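Local atomic coordinates of activating signal cointegrator 1 complex subunit 2 (Homo sapiens, PDB entry 6YXQ), a protein that binds polyubiquitin chains and recruits the helicase subunit ASCC3 and the dealkylase ALKBH3 to sites of DNA damage, and helps rescue stalled ribosomes. Residues I184-F188 and F263-F267; L198-P203 and T273-H277; F209-L213 and F286-A290; H277-Y281 and I326-I330. One frame throughout, in Å; residues are numbered along the deposited sequence.

Contact 1 of 4, residues I184-F188 and F263-F267; sequences IGNIF and FLDIF
Phe188 and Phe267 form an offset stack, the main aromatic interaction between the two segments. Their ring centroids are 4.3 Å apart and the planes are tilted by 21°. The rings are shifted so that CE2 of Phe267 sits over the centre of the Phe188 ring. In return, CD1 of Phe188 lies nearer the rim of the Phe267 ring. Phe267 is the first residue past the end of helix 243-266 to leave helical geometry. Its CG is anti to the backbone N (chi1 -170°), which carries the ring across to helix 177-190. A second aromatic approach is looser: CZ of Phe188 lies 4.4 Å from CZ of Phe263, at the edge of the Phe263 ring.

The aliphatic contacts lie one turn back on helix 177-190. Ile184 uses both of its branches. CG2 of Ile184 rests 3.9 Å from CG of Phe267, while its CG1 meets CG2 of Ile266 at 4.0 Å. Gly185 joins in through its backbone, with CA of Gly185 3.9 Å from CE1 of Phe267.

No hydrogen bond crosses between the segments. The amide of Phe188 bonds to the carbonyl of Ile184 within its own helix. Around the contact, Ile165 and Leu166 of helix 162-172 touch Phe263, and Tyr195 meets the Phe188 ring. The contact is buried apolar packing of a largely helical domain, the N-terminal part of ASCC2. It fastens the C-terminal end of helix 243-266 to helix 177-190, and no residue of ASCC3 touches it.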
# COMPACT_ATOMS: atom_id res chain seq x y z
N ILE B 184 8.18 -10.47 -3.71
CA ILE B 184 8.87 -10.56 -2.43
C ILE B 184 9.97 -11.61 -2.50
O ILE B 184 11.10 -11.39 -2.05
CB ILE B 184 7.88 -10.86 -1.29
CG1 ILE B 184 6.72 -9.86 -1.31
CG2 ILE B 184 8.58 -10.79 0.04
CD1 ILE B 184 7.10 -8.46 -0.85
N GLY B 185 9.65 -12.77 -3.08
CA GLY B 185 10.66 -13.80 -3.25
C GLY B 185 11.83 -13.32 -4.07
O GLY B 185 12.98 -13.65 -3.79
N ASN B 186 11.56 -12.49 -5.09
CA ASN B 186 12.65 -12.00 -5.92
C ASN B 186 13.53 -11.03 -5.17
O ASN B 186 14.76 -11.09 -5.29
CB ASN B 186 12.10 -11.34 -7.19
CG ASN B 186 13.18 -11.08 -8.22
OD1 ASN B 186 13.98 -11.96 -8.54
ND2 ASN B 186 13.21 -9.86 -8.74
N ILE B 187 12.95 -10.12 -4.39
CA ILE B 187 13.81 -9.17 -3.69
C ILE B 187 14.62 -9.88 -2.61
O ILE B 187 15.81 -9.60 -2.42
CB ILE B 187 13.01 -7.97 -3.14
CG1 ILE B 187 12.27 -8.31 -1.85
CG2 ILE B 187 12.05 -7.43 -4.19
CD1 ILE B 187 11.42 -7.16 -1.37
N PHE B 188 14.02 -10.87 -1.93
CA PHE B 188 14.79 -11.64 -0.95
C PHE B 188 15.87 -12.49 -1.62
O PHE B 188 16.94 -12.71 -1.03
CB PHE B 188 13.86 -12.52 -0.12
CG PHE B 188 13.28 -11.83 1.08
CD1 PHE B 188 12.06 -11.18 1.00
CD2 PHE B 188 13.95 -11.84 2.29
CE1 PHE B 188 11.52 -10.55 2.10
CE2 PHE B 188 13.42 -11.21 3.39
CZ PHE B 188 12.20 -10.56 3.30
N PHE B 263 2.03 -11.21 5.94
CA PHE B 263 3.41 -11.32 5.50
C PHE B 263 3.82 -12.77 5.37
O PHE B 263 4.45 -13.16 4.38
CB PHE B 263 4.34 -10.59 6.46
CG PHE B 263 5.79 -10.80 6.15
CD1 PHE B 263 6.28 -10.54 4.88
CD2 PHE B 263 6.66 -11.27 7.12
CE1 PHE B 263 7.61 -10.74 4.59
CE2 PHE B 263 7.99 -11.47 6.84
CZ PHE B 263 8.47 -11.21 5.57
N LEU B 264 3.46 -13.61 6.35
CA LEU B 264 3.87 -15.01 6.27
C LEU B 264 3.04 -15.79 5.26
O LEU B 264 3.50 -16.83 4.78
CB LEU B 264 3.78 -15.66 7.65
CG LEU B 264 4.85 -15.15 8.62
CD1 LEU B 264 4.68 -15.81 9.98
CD2 LEU B 264 6.25 -15.38 8.08
N ASP B 265 1.84 -15.30 4.94
CA ASP B 265 1.04 -15.93 3.89
C ASP B 265 1.65 -15.67 2.52
O ASP B 265 1.65 -16.54 1.65
CB ASP B 265 -0.40 -15.41 3.96
CG ASP B 265 -1.28 -15.92 2.83
OD1 ASP B 265 -1.53 -17.15 2.76
OD2 ASP B 265 -1.73 -15.09 2.01
N ILE B 266 2.21 -14.47 2.33
CA ILE B 266 2.87 -14.18 1.06
C ILE B 266 4.23 -14.85 0.98
O ILE B 266 4.59 -15.43 -0.05
CB ILE B 266 2.98 -12.66 0.84
CG1 ILE B 266 1.58 -12.05 0.71
CG2 ILE B 266 3.80 -12.37 -0.41
CD1 ILE B 266 0.83 -12.51 -0.52
N PHE B 267 5.01 -14.79 2.07
CA PHE B 267 6.42 -15.19 2.07
C PHE B 267 6.72 -16.13 3.24
O PHE B 267 7.37 -15.73 4.21
CB PHE B 267 7.32 -13.96 2.14
CG PHE B 267 8.77 -14.25 1.91
CD1 PHE B 267 9.20 -14.78 0.70
CD2 PHE B 267 9.70 -13.98 2.90
CE1 PHE B 267 10.55 -15.04 0.48
CE2 PHE B 267 11.05 -14.25 2.69
CZ PHE B 267 11.47 -14.78 1.47

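Contact 2 of 4, residues L198-P203 and T273-H277; sequences LDETLP and TFQKH
Asp199 and Thr273 bring the backbones closest, with CA atoms 6.2 Å apart, and Leu202 follows opposite Phe274. The polar part centres on the Asp199 carboxylate, which has two partners. NE2 of His277 donates a nearly straight bond of 2.6 Å to OD1 of Asp199, at an angle of 172°. The acceptor lies in the imidazole plane, whereas the carboxylate is turned 75° to that plane. NZ of Lys276 forms a salt bridge of 3.0 Å with OD2 of Asp199, arriving from above the carboxylate plane. The Asp199 chain swings out with CG anti to the backbone N (chi1 -168°), and this takes both oxygens over to the other segment.

This is a His-carboxylate pair beside a helix-helix packing contact. It joins helix 193-216 to the short helix 271-275 and the turn after it. Thr201, in the same segment but not touching 273-277, packs on Leu14 of the ASCC3 chain.

Leu202 lies between two rings. Its CB sits over the centre of the His277 ring, 3.8 Å from the centroid. Its CD2 makes a CH-pi contact over the Phe274 ring, displaced toward the rim. Replacing His277 with an alanine would probably leave Asp199 OD1 without its N-H donor and strip the flat cover from Leu202 CB. One turn before Leu202, CG of Leu198 packs 3.9 Å from CG2 of Thr273.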
# COMPACT_ATOMS: atom_id res chain seq x y z
N LEU B 198 15.04 -8.60 8.73
CA LEU B 198 13.98 -9.29 9.45
C LEU B 198 14.46 -9.76 10.81
O LEU B 198 13.83 -9.49 11.84
CB LEU B 198 13.49 -10.48 8.62
CG LEU B 198 12.30 -11.23 9.19
CD1 LEU B 198 11.17 -10.27 9.43
CD2 LEU B 198 11.90 -12.33 8.22
N ASP B 199 15.61 -10.44 10.83
CA ASP B 199 16.22 -10.86 12.09
C ASP B 199 16.26 -9.71 13.08
O ASP B 199 15.64 -9.76 14.15
CB ASP B 199 17.62 -11.40 11.81
CG ASP B 199 18.22 -12.12 13.00
OD1 ASP B 199 17.52 -12.27 14.02
OD2 ASP B 199 19.39 -12.53 12.91
N GLU B 200 16.94 -8.61 12.71
CA GLU B 200 17.11 -7.51 13.65
C GLU B 200 15.77 -6.89 14.04
O GLU B 200 15.66 -6.30 15.12
CB GLU B 200 18.02 -6.45 13.04
CG GLU B 200 19.33 -6.99 12.49
CD GLU B 200 20.12 -5.93 11.74
OE1 GLU B 200 19.93 -4.73 12.03
OE2 GLU B 200 20.92 -6.30 10.85
N THR B 201 14.75 -7.04 13.19
CA THR B 201 13.45 -6.46 13.48
C THR B 201 12.64 -7.32 14.44
O THR B 201 11.77 -6.80 15.15
CB THR B 201 12.69 -6.25 12.17
OG1 THR B 201 13.51 -5.46 11.30
CG2 THR B 201 11.36 -5.55 12.41
N LEU B 202 12.93 -8.62 14.51
CA LEU B 202 12.12 -9.50 15.35
C LEU B 202 12.10 -9.10 16.82
O LEU B 202 11.01 -9.13 17.41
CB LEU B 202 12.59 -10.95 15.19
CG LEU B 202 11.92 -11.63 13.99
CD1 LEU B 202 12.59 -12.94 13.71
CD2 LEU B 202 10.46 -11.85 14.27
N PRO B 203 13.22 -8.73 17.46
CA PRO B 203 13.12 -8.27 18.85
C PRO B 203 12.13 -7.14 19.05
O PRO B 203 11.40 -7.13 20.05
CB PRO B 203 14.55 -7.86 19.19
CG PRO B 203 15.39 -8.69 18.31
CD PRO B 203 14.63 -8.88 17.04
N THR B 273 13.36 -17.66 10.31
CA THR B 273 13.84 -16.45 10.96
C THR B 273 13.00 -16.12 12.18
O THR B 273 13.54 -15.80 13.24
CB THR B 273 13.83 -15.28 9.96
OG1 THR B 273 14.46 -15.69 8.74
CG2 THR B 273 14.57 -14.08 10.54
N PHE B 274 11.67 -16.25 12.06
CA PHE B 274 10.79 -16.04 13.20
C PHE B 274 11.07 -17.05 14.31
O PHE B 274 11.22 -16.69 15.48
CB PHE B 274 9.33 -16.14 12.77
CG PHE B 274 8.75 -14.85 12.27
CD1 PHE B 274 9.02 -14.40 10.99
CD2 PHE B 274 7.90 -14.10 13.06
CE1 PHE B 274 8.48 -13.23 10.51
CE2 PHE B 274 7.35 -12.91 12.59
CZ PHE B 274 7.64 -12.48 11.31
N GLN B 275 11.16 -18.34 13.95
CA GLN B 275 11.27 -19.35 14.99
C GLN B 275 12.63 -19.32 15.67
O GLN B 275 12.75 -19.76 16.81
CB GLN B 275 10.97 -20.73 14.41
CG GLN B 275 10.87 -21.83 15.46
CD GLN B 275 9.95 -21.49 16.61
OE1 GLN B 275 8.93 -20.81 16.44
NE2 GLN B 275 10.29 -21.96 17.81
N LYS B 276 13.65 -18.79 14.99
CA LYS B 276 14.94 -18.57 15.64
C LYS B 276 14.78 -17.72 16.90
O LYS B 276 15.60 -17.82 17.83
CB LYS B 276 15.91 -17.92 14.65
CG LYS B 276 16.91 -16.95 15.24
CD LYS B 276 17.99 -16.61 14.24
CE LYS B 276 18.92 -15.53 14.75
NZ LYS B 276 20.08 -15.35 13.84
N HIS B 277 13.73 -16.90 16.96
CA HIS B 277 13.47 -16.05 18.12
C HIS B 277 12.37 -16.62 19.01
O HIS B 277 11.70 -15.87 19.72
CB HIS B 277 13.11 -14.64 17.67
CG HIS B 277 14.26 -13.86 17.11
ND1 HIS B 277 14.91 -12.88 17.83
CD2 HIS B 277 14.89 -13.93 15.91
CE1 HIS B 277 15.88 -12.37 17.09
NE2 HIS B 277 15.88 -12.98 15.92

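Contact 3 of 4, residues F209-L213 and F286-A290; sequences FSNIL and FYEAA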
# COMPACT_ATOMS: atom_id res chain seq x y z
N PHE B 209 4.31 -7.18 21.45
CA PHE B 209 3.43 -8.06 22.23
C PHE B 209 3.57 -7.80 23.72
O PHE B 209 2.57 -7.55 24.41
CB PHE B 209 3.71 -9.52 21.88
CG PHE B 209 3.15 -9.93 20.55
CD1 PHE B 209 1.82 -10.26 20.41
CD2 PHE B 209 3.95 -9.92 19.42
CE1 PHE B 209 1.29 -10.61 19.17
CE2 PHE B 209 3.43 -10.27 18.18
CZ PHE B 209 2.10 -10.62 18.06
N SER B 210 4.80 -7.78 24.24
CA SER B 210 4.95 -7.56 25.68
C SER B 210 4.38 -6.22 26.08
O SER B 210 3.69 -6.11 27.10
CB SER B 210 6.42 -7.68 26.10
OG SER B 210 7.29 -7.22 25.09
N ASN B 211 4.60 -5.19 25.25
CA ASN B 211 4.02 -3.88 25.53
C ASN B 211 2.52 -3.98 25.73
O ASN B 211 1.98 -3.49 26.73
CB ASN B 211 4.36 -2.91 24.40
CG ASN B 211 5.79 -2.44 24.45
OD1 ASN B 211 6.40 -2.40 25.53
ND2 ASN B 211 6.34 -2.09 23.30
N ILE B 212 1.85 -4.68 24.81
CA ILE B 212 0.41 -4.90 24.94
C ILE B 212 0.11 -5.49 26.31
O ILE B 212 -0.68 -4.94 27.09
CB ILE B 212 -0.10 -5.79 23.80
CG1 ILE B 212 0.05 -5.03 22.46
CG2 ILE B 212 -1.52 -6.26 24.05
CD1 ILE B 212 -0.26 -5.84 21.22
N LEU B 213 0.79 -6.59 26.65
CA LEU B 213 0.64 -7.18 27.98
C LEU B 213 0.89 -6.13 29.05
O LEU B 213 0.05 -5.89 29.92
CB LEU B 213 1.60 -8.36 28.14
CG LEU B 213 1.27 -9.59 27.31
CD1 LEU B 213 2.39 -10.62 27.40
CD2 LEU B 213 -0.06 -10.19 27.75
N PHE B 286 1.63 -15.50 25.04
CA PHE B 286 0.89 -14.25 24.91
C PHE B 286 -0.60 -14.51 24.80
O PHE B 286 -1.40 -13.80 25.40
CB PHE B 286 1.37 -13.46 23.69
CG PHE B 286 0.49 -12.28 23.37
CD1 PHE B 286 0.67 -11.07 24.02
CD2 PHE B 286 -0.51 -12.39 22.43
CE1 PHE B 286 -0.14 -9.99 23.73
CE2 PHE B 286 -1.33 -11.31 22.13
CZ PHE B 286 -1.14 -10.11 22.79
N TYR B 287 -0.98 -15.50 23.99
CA TYR B 287 -2.38 -15.90 23.89
C TYR B 287 -2.94 -16.23 25.26
O TYR B 287 -3.96 -15.67 25.68
CB TYR B 287 -2.49 -17.10 22.94
CG TYR B 287 -3.88 -17.35 22.40
CD1 TYR B 287 -4.79 -18.13 23.11
CD2 TYR B 287 -4.29 -16.82 21.19
CE1 TYR B 287 -6.06 -18.36 22.63
CE2 TYR B 287 -5.56 -17.04 20.70
CZ TYR B 287 -6.44 -17.82 21.43
OH TYR B 287 -7.71 -18.06 20.96
N GLU B 288 -2.24 -17.09 26.00
CA GLU B 288 -2.70 -17.47 27.33
C GLU B 288 -2.87 -16.26 28.25
O GLU B 288 -3.85 -16.17 28.99
CB GLU B 288 -1.73 -18.47 27.95
CG GLU B 288 -2.12 -19.89 27.70
CD GLU B 288 -3.22 -20.36 28.61
OE1 GLU B 288 -3.48 -19.68 29.63
OE2 GLU B 288 -3.81 -21.42 28.32
N ALA B 289 -1.91 -15.34 28.24
CA ALA B 289 -1.97 -14.21 29.16
C ALA B 289 -3.07 -13.24 28.76
O ALA B 289 -3.92 -12.86 29.57
CB ALA B 289 -0.62 -13.50 29.21
N ALA B 290 -3.09 -12.87 27.48
CA ALA B 290 -3.89 -11.75 27.01
C ALA B 290 -5.34 -12.15 26.78
O ALA B 290 -6.25 -11.47 27.26
CB ALA B 290 -3.25 -11.20 25.74
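Phe286 receives the edge of the Phe209 ring on one face. The pair is T-shaped, with centroids 4.9 Å apart and planes at 75°. CD1 of Phe209 points over the middle of the Phe286 ring. With chi1 at 170°, CG of Phe286 extends away from the backbone N and lays the ring between Phe209 and Ala290. CG2 of Ile212 meets the ring edge, 4.0 Å from CE1 of Phe286. CG of Leu213 comes in beside CD1 of Phe286 at 3.7 Å. Cutting Phe286 back to an alanine is likely to open a gap and leave Phe209, Ile212 and Leu213 without their shared partner.

Ala289 comes next along the helix. CB of Ala289 touches CD2 of Leu213 at 3.7 Å. Ala290 follows, and CB of Ala290 meets CD2 of Leu213 at 3.9 Å. This CB also lies over the Phe286 face opposite Phe209.

The helix segments 209-213 and 286-290 run nearly parallel, at 16°, with their axes 10.7 Å apart. Leu253 of helix 243-266 and Leu323 of helix 306-340 also touch Phe286. No hydrogen bond links the two segments. Helices 193-216 and 279-300 are therefore held together here by shape and by ring and methyl packing.

Contact 4 of 4, residues H277-Y281 and I326-I330; sequences HDFCY and IFHII
Cys280 sets its sulfur over a face of the Phe327 ring, a sulfur-aromatic contact. SG of Cys280 lies 4.2 Å from the Phe327 ring centroid, 20° off the ring normal and displaced toward the rim. With SG anti to the carbonyl carbon (chi1 -73°), the sulfur is carried over the ring face, while CB of Cys280 packs against CE2 of Phe327. The carbonyl O of Cys280 is at the edge of the same ring, in its plane, 3.4 Å from CE2 of Phe327. The ring thus meets the sulfur with its face and the carbonyl with its rim. The backbones come close here, with the CA atoms of Cys280 and Phe327 5.7 Å apart.

Ile330, almost one turn on, touches both Phe279 and Cys280. CG2 of Ile330 meets SG of Cys280 at 4.0 Å. The other branch ends in CD1 of Ile330, 3.8 Å from CD2 of Phe279. CG2 of Ile326 reaches CE2 of Phe279 at 4.0 Å. Outside the segments, Phe274 meets Phe279 edge-to-face, and Tyr371 and Phe367 do the same with Phe327.

All five touching residues are buried, and neither a hydrogen bond nor a salt bridge crosses. Cohesion between the first turn of helix 279-300 and helix 306-340 therefore rests here on apolar packing, with the sulfur-ring contact adding to it.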
# COMPACT_ATOMS: atom_id res chain seq x y z
N HIS B 277 13.73 -16.90 16.96
CA HIS B 277 13.47 -16.05 18.12
C HIS B 277 12.37 -16.62 19.01
O HIS B 277 11.70 -15.87 19.72
CB HIS B 277 13.11 -14.64 17.67
CG HIS B 277 14.26 -13.86 17.11
ND1 HIS B 277 14.91 -12.88 17.83
CD2 HIS B 277 14.89 -13.93 15.91
CE1 HIS B 277 15.88 -12.37 17.09
NE2 HIS B 277 15.88 -12.98 15.92
N ASP B 278 12.19 -17.95 18.99
CA ASP B 278 11.25 -18.64 19.88
C ASP B 278 9.83 -18.09 19.74
O ASP B 278 9.15 -17.81 20.72
CB ASP B 278 11.74 -18.56 21.33
CG ASP B 278 11.09 -19.61 22.23
OD1 ASP B 278 10.62 -20.64 21.70
OD2 ASP B 278 11.05 -19.39 23.46
N PHE B 279 9.38 -17.97 18.49
CA PHE B 279 8.13 -17.25 18.23
C PHE B 279 6.90 -18.07 18.59
O PHE B 279 5.96 -17.54 19.20
CB PHE B 279 8.06 -16.82 16.76
CG PHE B 279 7.13 -15.66 16.52
CD1 PHE B 279 7.57 -14.36 16.71
CD2 PHE B 279 5.83 -15.87 16.12
CE1 PHE B 279 6.72 -13.29 16.49
CE2 PHE B 279 4.97 -14.80 15.90
CZ PHE B 279 5.41 -13.51 16.09
N CYS B 280 6.89 -19.36 18.23
CA CYS B 280 5.75 -20.22 18.55
C CYS B 280 5.40 -20.19 20.03
O CYS B 280 4.22 -20.11 20.39
CB CYS B 280 6.02 -21.66 18.12
SG CYS B 280 5.97 -21.96 16.36
N TYR B 281 6.41 -20.27 20.90
CA TYR B 281 6.13 -20.22 22.33
C TYR B 281 5.70 -18.82 22.75
O TYR B 281 4.79 -18.66 23.58
CB TYR B 281 7.35 -20.65 23.15
CG TYR B 281 7.18 -20.36 24.62
CD1 TYR B 281 6.24 -21.05 25.38
CD2 TYR B 281 7.92 -19.37 25.25
CE1 TYR B 281 6.05 -20.78 26.72
CE2 TYR B 281 7.74 -19.09 26.60
CZ TYR B 281 6.81 -19.80 27.33
OH TYR B 281 6.63 -19.53 28.67
N ILE B 326 -0.67 -18.06 12.18
CA ILE B 326 0.77 -17.81 12.18
C ILE B 326 1.52 -18.99 12.78
O ILE B 326 2.50 -19.50 12.20
CB ILE B 326 1.08 -16.50 12.93
CG1 ILE B 326 0.54 -15.30 12.16
CG2 ILE B 326 2.57 -16.34 13.16
CD1 ILE B 326 0.53 -14.03 12.95
N PHE B 327 1.06 -19.44 13.96
CA PHE B 327 1.67 -20.59 14.63
C PHE B 327 1.76 -21.78 13.70
O PHE B 327 2.82 -22.41 13.55
CB PHE B 327 0.87 -20.94 15.88
CG PHE B 327 1.50 -22.02 16.74
CD1 PHE B 327 1.34 -23.36 16.43
CD2 PHE B 327 2.21 -21.68 17.88
CE1 PHE B 327 1.91 -24.35 17.22
CE2 PHE B 327 2.78 -22.66 18.68
CZ PHE B 327 2.63 -24.00 18.35
N HIS B 328 0.64 -22.12 13.05
CA HIS B 328 0.65 -23.30 12.20
C HIS B 328 1.50 -23.10 10.95
O HIS B 328 2.12 -24.06 10.48
CB HIS B 328 -0.77 -23.70 11.80
CG HIS B 328 -0.82 -24.99 11.06
ND1 HIS B 328 -1.01 -25.06 9.70
CD2 HIS B 328 -0.65 -26.26 11.49
CE1 HIS B 328 -0.98 -26.33 9.32
NE2 HIS B 328 -0.76 -27.08 10.39
N ILE B 329 1.53 -21.89 10.39
CA ILE B 329 2.36 -21.65 9.22
C ILE B 329 3.83 -21.92 9.55
O ILE B 329 4.54 -22.59 8.79
CB ILE B 329 2.15 -20.22 8.69
CG1 ILE B 329 0.78 -20.08 8.03
CG2 ILE B 329 3.22 -19.83 7.70
CD1 ILE B 329 0.41 -18.65 7.71
N ILE B 330 4.28 -21.42 10.71
CA ILE B 330 5.67 -21.63 11.11
C ILE B 330 5.94 -23.11 11.36
O ILE B 330 6.95 -23.66 10.90
CB ILE B 330 6.00 -20.79 12.36
CG1 ILE B 330 5.79 -19.31 12.09
CG2 ILE B 330 7.42 -21.06 12.79
CD1 ILE B 330 5.98 -18.45 13.31

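How the contacts relate
From the N terminus, helix 177-190 comes first, and contact 1 closes its loop when the chain returns at the end of helix 243-266. Helix 193-216 follows within that loop and starts two more. Contact 2 closes one at 273-277 and contact 3 closes the other at 286-290. Contact 1 crosses both. Contacts 2 and 3 cross each other, and both use helix 193-216. Contact 4 opens at His277, where contact 2 ends, crosses contact 3 and closes on helix 306-340. Contact 1 is in series with it. Leu264 and Phe274 bridge contacts 1, 2 and 4. The contacts thus tie together helices 177-190, 193-216, 243-266, 271-275, 279-300 and 306-340.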